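Local coordinates for protein chitooligosaccharide oxidase (Gibberella zeae, PDB 6Y0R) that oxidises the C1 hydroxyl of chitooligosaccharides to the lactone with a bicovalently bound FAD while reducing molecular oxygen to hydrogen peroxide, at residues 443-448 against 459-464; 374-379 against 401-406; 342-347 against 439-444; 468-473 against 486-491. All coordinates share one frame; numbering follows the deposited sequence.

In the fold
The four contacts show how a flavin pocket is tied to the framework behind it. Contacts 1 and 3 share Met-443 and Tyr-444, have centres about 7 Å apart and both touch FAD. Contact 2 is nested in the chain loop closed by contact 3; their centres lie about 9 Å apart, and strands 403-411 and 338-346 are neighbours in one antiparallel sheet. Contact 2 also meets contact 1, where Tyr-444 and Tyr-447 pack on Leu-404 and Gln-406. Contact 4 lies outward, its centre about 14 Å from that of contact 1, yet the two join through Tyr-461 with Gln-486 and through Trp-462 with Leu-469 and Ile-488. Contacts 2 and 4 do not touch.

Contact 1: 443-448 against 459-464; sequences MYANYP and EMYWGS. With FAD (flavin-adenine dinucleotide), chain B.
In the FAD pocket, loop 443-448 rests on the end of helix 454-462 through Met-443 and Ala-445, which meet Met-460 and Tyr-461. Met-443 CB lies 3.8 Å from Tyr-461 CE1. Tyr-461 CG is anti to its own carbonyl carbon (chi1 -60°), and from there the phenol ring turns one face to the alanine: Ala-445 CA lies 4.1 Å from the Tyr-461 ring centroid, displaced toward the rim, in a CH-pi contact. Met-443 O sits at the ring edge and receives a CA-H...O contact from Tyr-461 CA at 3.5 Å. Pro-448 CB touches Tyr-461 OH at 3.4 Å, a hydroxyl hydrogen-bonded to Gln-486 and to Asp-449 N. The backbone adds a nearly straight bond (172°) from Met-443 N to Met-460 O at 3.0 Å, the donor above the carbonyl plane. One water links Ala-445 N with Tyr-461 O. A type I turn, Tyr-444 to Tyr-447, carries Tyr-444 and Asn-446 to the cofactor. Tyr-444 OH donates to FAD O2 at 2.5 Å and also bonds Asn-446 ND2 and Gly-167 N. Asn-446 OD1 accepts from FAD O4' at 2.8 Å. A helix-backed turn gripping flavin ring and ribityl chain belongs to the flavin site of this berberine-like oxidase.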
# COMPACT_ATOMS: atom_id res chain seq x y z
N MET A 443 -5.54 10.19 4.82
CA MET A 443 -5.32 9.42 3.59
C MET A 443 -4.24 8.38 3.87
O MET A 443 -3.53 8.45 4.89
CB MET A 443 -4.91 10.35 2.46
CG MET A 443 -5.97 11.26 2.08
SD MET A 443 -5.31 12.26 0.66
CE MET A 443 -6.87 12.92 0.06
N TYR A 444 -4.20 7.35 3.02
CA TYR A 444 -3.28 6.16 3.10
C TYR A 444 -2.09 6.38 2.14
O TYR A 444 -2.33 6.40 0.91
CB TYR A 444 -4.11 4.90 2.82
CG TYR A 444 -3.41 3.55 2.75
CD1 TYR A 444 -2.41 3.21 3.64
CD2 TYR A 444 -3.77 2.58 1.83
CE1 TYR A 444 -1.77 1.97 3.59
CE2 TYR A 444 -3.15 1.34 1.76
CZ TYR A 444 -2.14 1.03 2.65
OH TYR A 444 -1.47 -0.17 2.62
N ALA A 445 -0.84 6.49 2.65
CA ALA A 445 0.38 6.72 1.85
C ALA A 445 0.54 5.63 0.79
O ALA A 445 1.21 5.91 -0.22
CB ALA A 445 1.59 6.78 2.74
N ASN A 446 -0.07 4.44 0.94
CA ASN A 446 0.01 3.41 -0.13
C ASN A 446 -0.97 3.73 -1.27
O ASN A 446 -0.84 3.11 -2.33
CB ASN A 446 -0.15 1.95 0.33
CG ASN A 446 1.18 1.31 0.70
OD1 ASN A 446 2.24 1.76 0.27
ND2 ASN A 446 1.10 0.37 1.64
N TYR A 447 -1.90 4.66 -1.07
CA TYR A 447 -2.84 5.13 -2.12
C TYR A 447 -2.69 6.63 -2.23
O TYR A 447 -3.64 7.38 -1.97
CB TYR A 447 -4.29 4.79 -1.79
CG TYR A 447 -4.63 3.33 -1.66
CD1 TYR A 447 -3.93 2.36 -2.35
CD2 TYR A 447 -5.72 2.94 -0.91
CE1 TYR A 447 -4.27 1.02 -2.23
CE2 TYR A 447 -6.06 1.60 -0.79
CZ TYR A 447 -5.33 0.64 -1.45
OH TYR A 447 -5.61 -0.71 -1.39
N PRO A 448 -1.49 7.11 -2.58
CA PRO A 448 -1.18 8.53 -2.48
C PRO A 448 -1.94 9.36 -3.51
O PRO A 448 -2.20 8.87 -4.59
CB PRO A 448 0.31 8.62 -2.74
CG PRO A 448 0.59 7.43 -3.63
CD PRO A 448 -0.36 6.35 -3.15
N GLU A 459 0.30 15.74 6.59
CA GLU A 459 -0.68 15.64 7.68
C GLU A 459 -1.73 14.56 7.37
O GLU A 459 -2.17 13.86 8.32
CB GLU A 459 -1.28 17.03 7.94
CG GLU A 459 -2.49 16.99 8.83
CD GLU A 459 -3.81 17.04 8.05
OE1 GLU A 459 -4.06 18.06 7.30
OE2 GLU A 459 -4.60 16.07 8.18
N MET A 460 -2.20 14.44 6.12
CA MET A 460 -3.20 13.41 5.75
C MET A 460 -2.60 12.01 5.99
O MET A 460 -3.31 11.11 6.53
CB MET A 460 -3.60 13.52 4.29
CG MET A 460 -4.33 14.76 3.92
SD MET A 460 -6.01 14.61 4.43
CE MET A 460 -6.62 16.19 3.81
N TYR A 461 -1.35 11.81 5.59
CA TYR A 461 -0.76 10.44 5.66
C TYR A 461 -0.37 10.05 7.08
O TYR A 461 -0.57 8.86 7.42
CB TYR A 461 0.44 10.29 4.74
CG TYR A 461 0.18 10.51 3.27
CD1 TYR A 461 -1.01 10.13 2.68
CD2 TYR A 461 1.11 11.21 2.51
CE1 TYR A 461 -1.25 10.36 1.33
CE2 TYR A 461 0.89 11.42 1.15
CZ TYR A 461 -0.29 11.01 0.57
OH TYR A 461 -0.58 11.27 -0.75
N TRP A 462 0.17 10.98 7.88
CA TRP A 462 0.82 10.63 9.18
C TRP A 462 0.19 11.37 10.37
O TRP A 462 0.56 11.04 11.49
CB TRP A 462 2.33 10.79 9.10
CG TRP A 462 2.96 9.88 8.08
CD1 TRP A 462 3.00 8.51 8.13
CD2 TRP A 462 3.50 10.25 6.81
NE1 TRP A 462 3.61 8.03 7.00
CE2 TRP A 462 3.89 9.07 6.15
CE3 TRP A 462 3.73 11.47 6.18
CZ2 TRP A 462 4.53 9.08 4.92
CZ3 TRP A 462 4.29 11.48 4.92
CH2 TRP A 462 4.69 10.29 4.30
N GLY A 463 -0.72 12.34 10.14
CA GLY A 463 -1.49 12.96 11.23
C GLY A 463 -0.62 13.39 12.39
O GLY A 463 0.44 14.05 12.21
N SER A 464 -1.02 12.98 13.60
CA SER A 464 -0.38 13.37 14.86
C SER A 464 1.03 12.79 15.01
O SER A 464 1.73 13.20 15.95
CB SER A 464 -1.30 12.98 16.00
OG SER A 464 -1.55 11.59 15.98
PA FAD B . 7.63 1.64 -5.24
O1A FAD B . 7.08 2.59 -6.22
O2A FAD B . 8.85 0.88 -5.55
O5B FAD B . 7.87 2.37 -3.84
C5B FAD B . 6.81 2.98 -3.11
C4B FAD B . 7.38 3.97 -2.12
O4B FAD B . 8.20 3.27 -1.15
C3B FAD B . 8.31 5.07 -2.68
O3B FAD B . 8.30 6.23 -1.84
C2B FAD B . 9.68 4.40 -2.59
O2B FAD B . 10.79 5.31 -2.63
C1B FAD B . 9.56 3.68 -1.28
N9A FAD B . 10.41 2.51 -1.15
C8A FAD B . 10.28 1.34 -1.85
N7A FAD B . 11.20 0.44 -1.52
C5A FAD B . 11.97 1.08 -0.55
C6A FAD B . 13.10 0.66 0.18
N6A FAD B . 13.61 -0.56 0.05
N1A FAD B . 13.66 1.54 1.05
C2A FAD B . 13.12 2.77 1.13
N3A FAD B . 12.04 3.26 0.51
C4A FAD B . 11.50 2.36 -0.33
N1 FAD B . -1.85 -1.64 -1.32
C2 FAD B . -2.43 -2.28 -0.29
O2 FAD B . -2.23 -1.89 0.92
N3 FAD B . -3.20 -3.38 -0.53
C4 FAD B . -3.44 -3.89 -1.80
O4 FAD B . -4.14 -4.90 -1.95
C4X FAD B . -2.84 -3.23 -2.90
N5 FAD B . -3.00 -3.73 -4.13
C5X FAD B . -2.29 -3.15 -5.16
C6 FAD B . -2.38 -3.70 -6.46
C7 FAD B . -1.70 -3.13 -7.52
C7M FAD B . -1.83 -3.70 -8.92
C8 FAD B . -0.82 -1.99 -7.29
C8M FAD B . 0.05 -1.38 -8.37
C9 FAD B . -0.78 -1.43 -5.99
C9A FAD B . -1.50 -1.99 -4.93
N10 FAD B . -1.41 -1.45 -3.63
C10 FAD B . -2.05 -2.08 -2.56
C1' FAD B . -0.63 -0.24 -3.36
C2' FAD B . 0.80 -0.58 -2.92
O2' FAD B . 0.81 -1.04 -1.56
C3' FAD B . 1.64 0.66 -3.06
O3' FAD B . 1.59 1.01 -4.46
C4' FAD B . 3.07 0.39 -2.59
O4' FAD B . 3.71 1.59 -2.12
C5' FAD B . 3.86 -0.21 -3.72
O5' FAD B . 5.15 -0.67 -3.27
P FAD B . 6.27 -0.89 -4.37
O1P FAD B . 7.50 -1.36 -3.69
O2P FAD B . 5.77 -1.67 -5.52
O3P FAD B . 6.42 0.62 -4.94
O HOH W 1 -0.63 6.51 5.55

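Contact 2: 374-379 against 401-406; sequences LQMDIT and TLLLFQ
Met-376 and Phe-405 lie side by side and point the same way, a non-hydrogen-bonded pair of strands 371-378 and 403-411, neighbours in an antiparallel sheet. With Met-376 CG anti to the backbone N (chi1 -176°), that methylene stands over one face of the phenyl ring, offset toward its rim and 3.9 Å from the Phe-405 centroid. The sulfur continues past it obliquely: Met-376 SD approaches Phe-405 CZ at 3.4 Å, a Met-aromatic contact, and also meets Leu-403 CD1. Phe-254 of helix 247-260 packs on Met-376 and on Ile-378 of the same face. From the other face rise Asp-377 and Leu-404, again alongside each other, Asp-377 OD2 3.8 Å from Leu-404 CG. Backbone bonds pair them in both directions, Asp-377 N reaching Leu-404 O at 2.7 Å. Thr-379 crosses Leu-404 at about a right angle, Thr-379 CG2 pressed tightly on Leu-404 CB at 3.5 Å. Near the classic beta bulge that Leu-402 and Leu-403 form opposite Ala-346 of strand 338-346, two waters link Thr-379 OG1 to Thr-401. Sulfur and hydrocarbon pack toward helices 247-260 and 420-433, whereas mixed polar and apolar groups meet Tyr-444 and Tyr-447, and water completes the bonding where strand pairing ends.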
# COMPACT_ATOMS: atom_id res chain seq x y z
N LEU A 374 -14.59 2.60 -6.65
CA LEU A 374 -14.06 2.84 -5.30
C LEU A 374 -14.27 1.58 -4.49
O LEU A 374 -15.07 0.72 -4.88
CB LEU A 374 -14.68 4.07 -4.65
CG LEU A 374 -16.17 3.98 -4.38
CD1 LEU A 374 -16.44 3.42 -2.99
CD2 LEU A 374 -16.80 5.36 -4.53
N GLN A 375 -13.48 1.46 -3.44
CA GLN A 375 -13.64 0.38 -2.45
C GLN A 375 -13.81 1.05 -1.10
O GLN A 375 -13.19 2.10 -0.82
CB GLN A 375 -12.47 -0.60 -2.41
CG GLN A 375 -12.16 -1.31 -3.70
CD GLN A 375 -10.74 -1.82 -3.64
OE1 GLN A 375 -9.83 -1.18 -3.10
NE2 GLN A 375 -10.54 -3.02 -4.16
N MET A 376 -14.69 0.49 -0.29
CA MET A 376 -14.81 0.85 1.13
C MET A 376 -14.46 -0.36 1.99
O MET A 376 -15.23 -1.32 2.00
CB MET A 376 -16.22 1.32 1.47
CG MET A 376 -16.31 1.79 2.87
SD MET A 376 -17.90 2.47 3.26
CE MET A 376 -18.85 0.98 3.38
N ASP A 377 -13.29 -0.33 2.61
CA ASP A 377 -12.74 -1.48 3.37
C ASP A 377 -13.06 -1.27 4.84
O ASP A 377 -12.83 -0.17 5.34
CB ASP A 377 -11.23 -1.58 3.17
CG ASP A 377 -10.71 -1.56 1.73
OD1 ASP A 377 -11.46 -1.92 0.83
OD2 ASP A 377 -9.54 -1.10 1.53
N ILE A 378 -13.47 -2.32 5.56
CA ILE A 378 -13.56 -2.24 7.04
C ILE A 378 -12.17 -2.56 7.58
O ILE A 378 -11.70 -3.72 7.41
CB ILE A 378 -14.64 -3.20 7.60
CG1 ILE A 378 -16.00 -2.88 6.99
CG2 ILE A 378 -14.64 -3.08 9.11
CD1 ILE A 378 -16.95 -4.05 6.90
N THR A 379 -11.42 -1.57 8.06
CA THR A 379 -10.09 -1.80 8.68
C THR A 379 -10.23 -2.02 10.19
O THR A 379 -9.34 -2.64 10.74
CB THR A 379 -9.14 -0.62 8.45
OG1 THR A 379 -9.63 0.56 9.08
CG2 THR A 379 -8.95 -0.35 6.98
N THR A 401 -9.36 4.83 12.93
CA THR A 401 -10.36 4.89 11.87
C THR A 401 -10.99 3.50 11.68
O THR A 401 -10.37 2.50 12.07
CB THR A 401 -9.72 5.49 10.62
OG1 THR A 401 -8.48 4.82 10.41
CG2 THR A 401 -9.46 6.97 10.72
N LEU A 402 -12.21 3.45 11.17
CA LEU A 402 -12.94 2.19 10.92
C LEU A 402 -12.82 1.82 9.45
O LEU A 402 -12.89 0.62 9.16
CB LEU A 402 -14.41 2.40 11.33
CG LEU A 402 -15.37 1.23 11.12
CD1 LEU A 402 -14.91 -0.03 11.88
CD2 LEU A 402 -16.76 1.62 11.57
N LEU A 403 -12.82 2.83 8.56
CA LEU A 403 -12.99 2.65 7.12
C LEU A 403 -11.75 3.11 6.39
O LEU A 403 -11.16 4.15 6.76
CB LEU A 403 -14.22 3.44 6.64
CG LEU A 403 -15.55 3.14 7.33
CD1 LEU A 403 -16.62 4.09 6.81
CD2 LEU A 403 -15.96 1.71 7.12
N LEU A 404 -11.44 2.40 5.32
CA LEU A 404 -10.43 2.83 4.33
C LEU A 404 -11.12 2.85 2.99
O LEU A 404 -11.55 1.79 2.50
CB LEU A 404 -9.24 1.86 4.30
CG LEU A 404 -8.22 2.10 3.18
CD1 LEU A 404 -7.90 3.55 3.04
CD2 LEU A 404 -6.93 1.32 3.40
N PHE A 405 -11.18 4.01 2.36
CA PHE A 405 -11.72 4.13 1.01
C PHE A 405 -10.54 4.30 0.03
O PHE A 405 -9.54 5.05 0.32
CB PHE A 405 -12.57 5.39 0.85
CG PHE A 405 -13.88 5.41 1.61
CD1 PHE A 405 -13.91 5.75 2.95
CD2 PHE A 405 -15.06 5.05 0.99
CE1 PHE A 405 -15.11 5.75 3.65
CE2 PHE A 405 -16.25 5.08 1.68
CZ PHE A 405 -16.28 5.44 3.01
N GLN A 406 -10.68 3.62 -1.11
CA GLN A 406 -9.81 3.83 -2.26
C GLN A 406 -10.66 4.35 -3.43
O GLN A 406 -11.68 3.74 -3.70
CB GLN A 406 -9.07 2.55 -2.63
CG GLN A 406 -8.24 2.80 -3.87
CD GLN A 406 -7.42 1.61 -4.28
OE1 GLN A 406 -7.65 0.43 -3.91
NE2 GLN A 406 -6.43 1.91 -5.09
O HOH W 2 -8.99 3.03 8.29
O HOH W 3 -8.13 1.20 11.44

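Contact 3: 342-347 against 439-444; sequences SSLAAP and GTWGMY. With FAD (flavin-adenine dinucleotide), chain B.
Ser-343 OG accepts a nearly straight hydrogen bond (170°) from Tyr-444 N at 2.9 Å, and this first-shell bond anchors the backbone of a tyrosine whose ring reaches the flavin. The hydroxyl stands between the serine's own backbone N and carbonyl carbon (chi1 64°), and it also lies beside Met-443 CB. A single antiparallel bridge follows along the chain. Ala-345 N donates to Gly-442 O at 2.8 Å from above the carbonyl plane, whereas the returning bond, Gly-442 N to Ala-345 O at 3.0 Å, lies in the plane and uses a lone pair. Met-443, extended beyond CG, brings CG to Ser-343 O at 3.3 Å, and its CE ends 3.5 Å from Ser-342 OG, a hydroxyl bonded to Asp-449. Further along, Leu-344 crosses the Trp-441 side chain at about a right angle and places CD1 3.4 Å from Trp-441 CE3. Pro-347 CD then closes on Thr-440 O at 3.4 Å.

The next shell fixes both partners. Strand 338-346 is held on its other side by backbone bonds to strand 403-411, among them Leu-344 with Phe-405, and Leu-344 packs on Ile-432 of helix 420-433. Trp-441 leans on Arg-456 and Met-460 of helix 454-462, and the Tyr-444 ring meets that of Tyr-447 edge-to-face.

The buried Ser-343 O has no hydrogen-bonding partner in the model and is instead lined by methionine carbons. The serine hydroxyl takes up the Tyr-444 N-H, has a further weak hydrogen bond with Tyr-447 O, and thereby links the sheet edge to the flavin-binding loop.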
# COMPACT_ATOMS: atom_id res chain seq x y z
N SER A 342 -7.13 8.39 -5.18
CA SER A 342 -7.08 9.08 -3.87
C SER A 342 -7.59 8.07 -2.84
O SER A 342 -7.86 6.94 -3.21
CB SER A 342 -7.94 10.33 -3.88
OG SER A 342 -7.79 11.10 -2.73
N SER A 343 -7.64 8.50 -1.60
CA SER A 343 -8.04 7.60 -0.50
C SER A 343 -8.65 8.43 0.62
O SER A 343 -8.51 9.69 0.65
CB SER A 343 -6.89 6.74 0.01
OG SER A 343 -5.84 7.52 0.59
N LEU A 344 -9.28 7.73 1.56
CA LEU A 344 -9.80 8.36 2.78
C LEU A 344 -9.72 7.33 3.90
O LEU A 344 -10.36 6.29 3.78
CB LEU A 344 -11.25 8.80 2.50
CG LEU A 344 -12.01 9.34 3.70
CD1 LEU A 344 -11.31 10.55 4.28
CD2 LEU A 344 -13.43 9.66 3.25
N ALA A 345 -9.04 7.70 4.98
CA ALA A 345 -9.09 6.96 6.25
C ALA A 345 -10.12 7.67 7.14
O ALA A 345 -9.91 8.85 7.46
CB ALA A 345 -7.74 6.93 6.88
N ALA A 346 -11.23 7.01 7.44
CA ALA A 346 -12.39 7.70 8.04
C ALA A 346 -12.83 6.98 9.30
O ALA A 346 -12.78 5.76 9.41
CB ALA A 346 -13.51 7.79 7.06
N PRO A 347 -13.32 7.74 10.29
CA PRO A 347 -14.03 7.13 11.41
C PRO A 347 -15.39 6.60 10.92
O PRO A 347 -15.81 6.87 9.80
CB PRO A 347 -14.20 8.32 12.37
CG PRO A 347 -14.31 9.49 11.45
CD PRO A 347 -13.31 9.21 10.33
N GLY A 439 -9.05 16.66 11.83
CA GLY A 439 -8.10 15.87 12.62
C GLY A 439 -8.57 14.45 12.87
O GLY A 439 -7.82 13.71 13.50
N THR A 440 -9.74 14.05 12.38
CA THR A 440 -10.33 12.73 12.66
C THR A 440 -10.16 11.81 11.44
O THR A 440 -10.48 10.61 11.55
CB THR A 440 -11.82 12.83 13.03
OG1 THR A 440 -12.59 13.27 11.91
CG2 THR A 440 -11.99 13.77 14.21
N TRP A 441 -9.59 12.34 10.37
CA TRP A 441 -9.51 11.59 9.10
C TRP A 441 -8.22 11.93 8.38
O TRP A 441 -7.63 13.00 8.68
CB TRP A 441 -10.72 11.88 8.22
CG TRP A 441 -10.82 13.32 7.78
CD1 TRP A 441 -11.40 14.33 8.49
CD2 TRP A 441 -10.41 13.88 6.52
NE1 TRP A 441 -11.39 15.48 7.75
CE2 TRP A 441 -10.77 15.26 6.55
CE3 TRP A 441 -9.81 13.38 5.36
CZ2 TRP A 441 -10.56 16.11 5.46
CZ3 TRP A 441 -9.56 14.24 4.31
CH2 TRP A 441 -9.96 15.58 4.35
N GLY A 442 -7.85 11.09 7.43
CA GLY A 442 -6.68 11.33 6.58
C GLY A 442 -6.72 10.50 5.32
O GLY A 442 -7.81 10.17 4.84
N MET A 443 -5.54 10.19 4.82
CA MET A 443 -5.32 9.42 3.59
C MET A 443 -4.24 8.38 3.87
O MET A 443 -3.53 8.45 4.89
CB MET A 443 -4.91 10.35 2.46
CG MET A 443 -5.97 11.26 2.08
SD MET A 443 -5.31 12.26 0.66
CE MET A 443 -6.87 12.92 0.06
N TYR A 444 -4.20 7.35 3.02
CA TYR A 444 -3.28 6.16 3.10
C TYR A 444 -2.09 6.38 2.14
O TYR A 444 -2.33 6.40 0.91
CB TYR A 444 -4.11 4.90 2.82
CG TYR A 444 -3.41 3.55 2.75
CD1 TYR A 444 -2.41 3.21 3.64
CD2 TYR A 444 -3.77 2.58 1.83
CE1 TYR A 444 -1.77 1.97 3.59
CE2 TYR A 444 -3.15 1.34 1.76
CZ TYR A 444 -2.14 1.03 2.65
OH TYR A 444 -1.47 -0.17 2.62
PA FAD B . 7.63 1.64 -5.24
O1A FAD B . 7.08 2.59 -6.22
O2A FAD B . 8.85 0.88 -5.55
O5B FAD B . 7.87 2.37 -3.84
C5B FAD B . 6.81 2.98 -3.11
C4B FAD B . 7.38 3.97 -2.12
O4B FAD B . 8.20 3.27 -1.15
C3B FAD B . 8.31 5.07 -2.68
O3B FAD B . 8.30 6.23 -1.84
C2B FAD B . 9.68 4.40 -2.59
O2B FAD B . 10.79 5.31 -2.63
C1B FAD B . 9.56 3.68 -1.28
N9A FAD B . 10.41 2.51 -1.15
C8A FAD B . 10.28 1.34 -1.85
N7A FAD B . 11.20 0.44 -1.52
C5A FAD B . 11.97 1.08 -0.55
C6A FAD B . 13.10 0.66 0.18
N6A FAD B . 13.61 -0.56 0.05
N1A FAD B . 13.66 1.54 1.05
C2A FAD B . 13.12 2.77 1.13
N3A FAD B . 12.04 3.26 0.51
C4A FAD B . 11.50 2.36 -0.33
N1 FAD B . -1.85 -1.64 -1.32
C2 FAD B . -2.43 -2.28 -0.29
O2 FAD B . -2.23 -1.89 0.92
N3 FAD B . -3.20 -3.38 -0.53
C4 FAD B . -3.44 -3.89 -1.80
O4 FAD B . -4.14 -4.90 -1.95
C4X FAD B . -2.84 -3.23 -2.90
N5 FAD B . -3.00 -3.73 -4.13
C5X FAD B . -2.29 -3.15 -5.16
C6 FAD B . -2.38 -3.70 -6.46
C7 FAD B . -1.70 -3.13 -7.52
C7M FAD B . -1.83 -3.70 -8.92
C8 FAD B . -0.82 -1.99 -7.29
C8M FAD B . 0.05 -1.38 -8.37
C9 FAD B . -0.78 -1.43 -5.99
C9A FAD B . -1.50 -1.99 -4.93
N10 FAD B . -1.41 -1.45 -3.63
C10 FAD B . -2.05 -2.08 -2.56
C1' FAD B . -0.63 -0.24 -3.36
C2' FAD B . 0.80 -0.58 -2.92
O2' FAD B . 0.81 -1.04 -1.56
C3' FAD B . 1.64 0.66 -3.06
O3' FAD B . 1.59 1.01 -4.46
C4' FAD B . 3.07 0.39 -2.59
O4' FAD B . 3.71 1.59 -2.12
C5' FAD B . 3.86 -0.21 -3.72
O5' FAD B . 5.15 -0.67 -3.27
P FAD B . 6.27 -0.89 -4.37
O1P FAD B . 7.50 -1.36 -3.69
O2P FAD B . 5.77 -1.67 -5.52
O3P FAD B . 6.42 0.62 -4.94

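Contact 4: 468-473 against 486-491; sequences KLEAVK and QSIKPK
Lys-473, on helix 466-476, lays its aliphatic chain against Ile-488 and Pro-490 of the C-terminal tail. CB touches the branched methyl of the isoleucine, Lys-473 CB to Ile-488 CG2 at 3.8 Å. Lys-473 CG, set anti to the backbone N (chi1 -179°), passes beside the proline ring at 3.8 Å from Pro-490 CB. A bend at chi2 (84°) then carries CD to Ile-488 O, and CE keeps to that carbonyl, with Lys-473 CE 3.4 Å from Ile-488 O. At the tip, Lys-473 NZ donates to a water at 2.8 Å that also contacts Ser-487 OG; outside the pair it is held by Asn-215 O and by a salt bridge to Asp-477. Ile-488 also crosses Leu-469 at about a right angle, Ile-488 CD1 3.9 Å from Leu-469 CB. Nearby, Glu-470 CG passes 3.3 Å from Lys-489 O, and a second water joins Glu-470 OE2 to Lys-489 N. Lys-491 N gives an almost straight bond (177°) to Glu-470 O at 3.0 Å, entering from above the carbonyl plane. Their side chains lie alongside each other, although the charged ends remain apart. An extended C-terminal tail is thus strapped across the chain's last helix in the berberine and berberine-like region.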
# COMPACT_ATOMS: atom_id res chain seq x y z
N LYS A 468 6.98 13.71 15.66
CA LYS A 468 7.99 12.68 16.00
C LYS A 468 8.72 12.22 14.73
O LYS A 468 9.94 12.06 14.78
CB LYS A 468 7.33 11.52 16.76
CG LYS A 468 8.30 10.44 17.18
CD LYS A 468 7.77 9.46 18.19
CE LYS A 468 8.74 8.33 18.46
NZ LYS A 468 8.11 7.33 19.35
N LEU A 469 8.03 12.07 13.60
CA LEU A 469 8.71 11.69 12.33
C LEU A 469 9.73 12.76 11.93
O LEU A 469 10.83 12.40 11.46
CB LEU A 469 7.67 11.48 11.22
CG LEU A 469 6.94 10.15 11.26
CD1 LEU A 469 5.69 10.22 10.42
CD2 LEU A 469 7.88 9.03 10.81
N GLU A 470 9.43 14.05 12.13
CA GLU A 470 10.41 15.12 11.79
C GLU A 470 11.66 15.01 12.66
O GLU A 470 12.75 15.28 12.15
CB GLU A 470 9.75 16.49 11.95
CG GLU A 470 8.64 16.72 10.95
CD GLU A 470 7.86 18.01 11.13
OE1 GLU A 470 7.82 18.51 12.27
OE2 GLU A 470 7.25 18.45 10.16
N ALA A 471 11.51 14.61 13.91
CA ALA A 471 12.66 14.43 14.81
C ALA A 471 13.49 13.22 14.37
O ALA A 471 14.75 13.28 14.34
CB ALA A 471 12.18 14.33 16.22
N VAL A 472 12.81 12.12 13.98
CA VAL A 472 13.54 10.95 13.44
C VAL A 472 14.28 11.36 12.18
O VAL A 472 15.41 10.95 11.96
CB VAL A 472 12.58 9.75 13.27
CG1 VAL A 472 13.32 8.55 12.73
CG2 VAL A 472 11.92 9.41 14.60
N LYS A 473 13.63 12.14 11.32
CA LYS A 473 14.20 12.58 10.05
C LYS A 473 15.44 13.43 10.31
O LYS A 473 16.43 13.24 9.62
CB LYS A 473 13.10 13.33 9.29
CG LYS A 473 13.49 13.84 7.92
CD LYS A 473 13.36 12.79 6.85
CE LYS A 473 13.95 13.26 5.56
NZ LYS A 473 13.79 12.25 4.51
N GLN A 486 5.82 14.95 -0.98
CA GLN A 486 4.86 14.72 0.12
C GLN A 486 5.56 14.12 1.34
O GLN A 486 4.87 13.74 2.23
CB GLN A 486 3.69 13.83 -0.31
CG GLN A 486 2.93 14.45 -1.48
CD GLN A 486 1.67 13.71 -1.87
OE1 GLN A 486 1.63 12.49 -1.79
NE2 GLN A 486 0.73 14.44 -2.46
N SER A 487 6.88 14.22 1.40
CA SER A 487 7.70 13.50 2.40
C SER A 487 7.94 14.41 3.61
O SER A 487 7.52 15.57 3.63
CB SER A 487 8.96 12.99 1.78
OG SER A 487 9.88 14.03 1.48
N ILE A 488 8.53 13.82 4.63
CA ILE A 488 8.73 14.44 5.97
C ILE A 488 9.94 15.36 5.92
O ILE A 488 11.01 14.91 5.55
CB ILE A 488 8.91 13.33 7.03
CG1 ILE A 488 7.60 12.57 7.22
CG2 ILE A 488 9.44 13.92 8.34
CD1 ILE A 488 6.51 13.30 7.96
N LYS A 489 9.85 16.47 6.40
CA LYS A 489 10.98 17.43 6.40
C LYS A 489 11.70 17.36 7.74
O LYS A 489 11.08 17.25 8.80
CB LYS A 489 10.51 18.85 6.05
CG LYS A 489 10.00 19.01 4.62
CD LYS A 489 9.52 20.43 4.34
CE LYS A 489 9.03 20.66 2.94
NZ LYS A 489 8.56 22.05 2.76
N PRO A 490 12.99 17.41 7.86
CA PRO A 490 13.73 17.28 9.12
C PRO A 490 13.50 18.47 10.07
O PRO A 490 13.56 19.62 9.63
CB PRO A 490 15.20 17.15 8.70
CG PRO A 490 15.26 17.63 7.27
CD PRO A 490 13.87 17.52 6.70
N LYS A 491 13.17 18.18 11.32
CA LYS A 491 12.95 19.21 12.37
C LYS A 491 13.19 18.56 13.73
O LYS A 491 12.35 17.75 14.16
CB LYS A 491 11.54 19.78 12.19
CG LYS A 491 11.33 21.22 12.65
CD LYS A 491 9.99 21.77 12.15
CE LYS A 491 9.04 22.17 13.26
NZ LYS A 491 9.69 23.07 14.24
O HOH W 4 7.22 17.18 7.71
O HOH W 5 11.78 13.76 3.19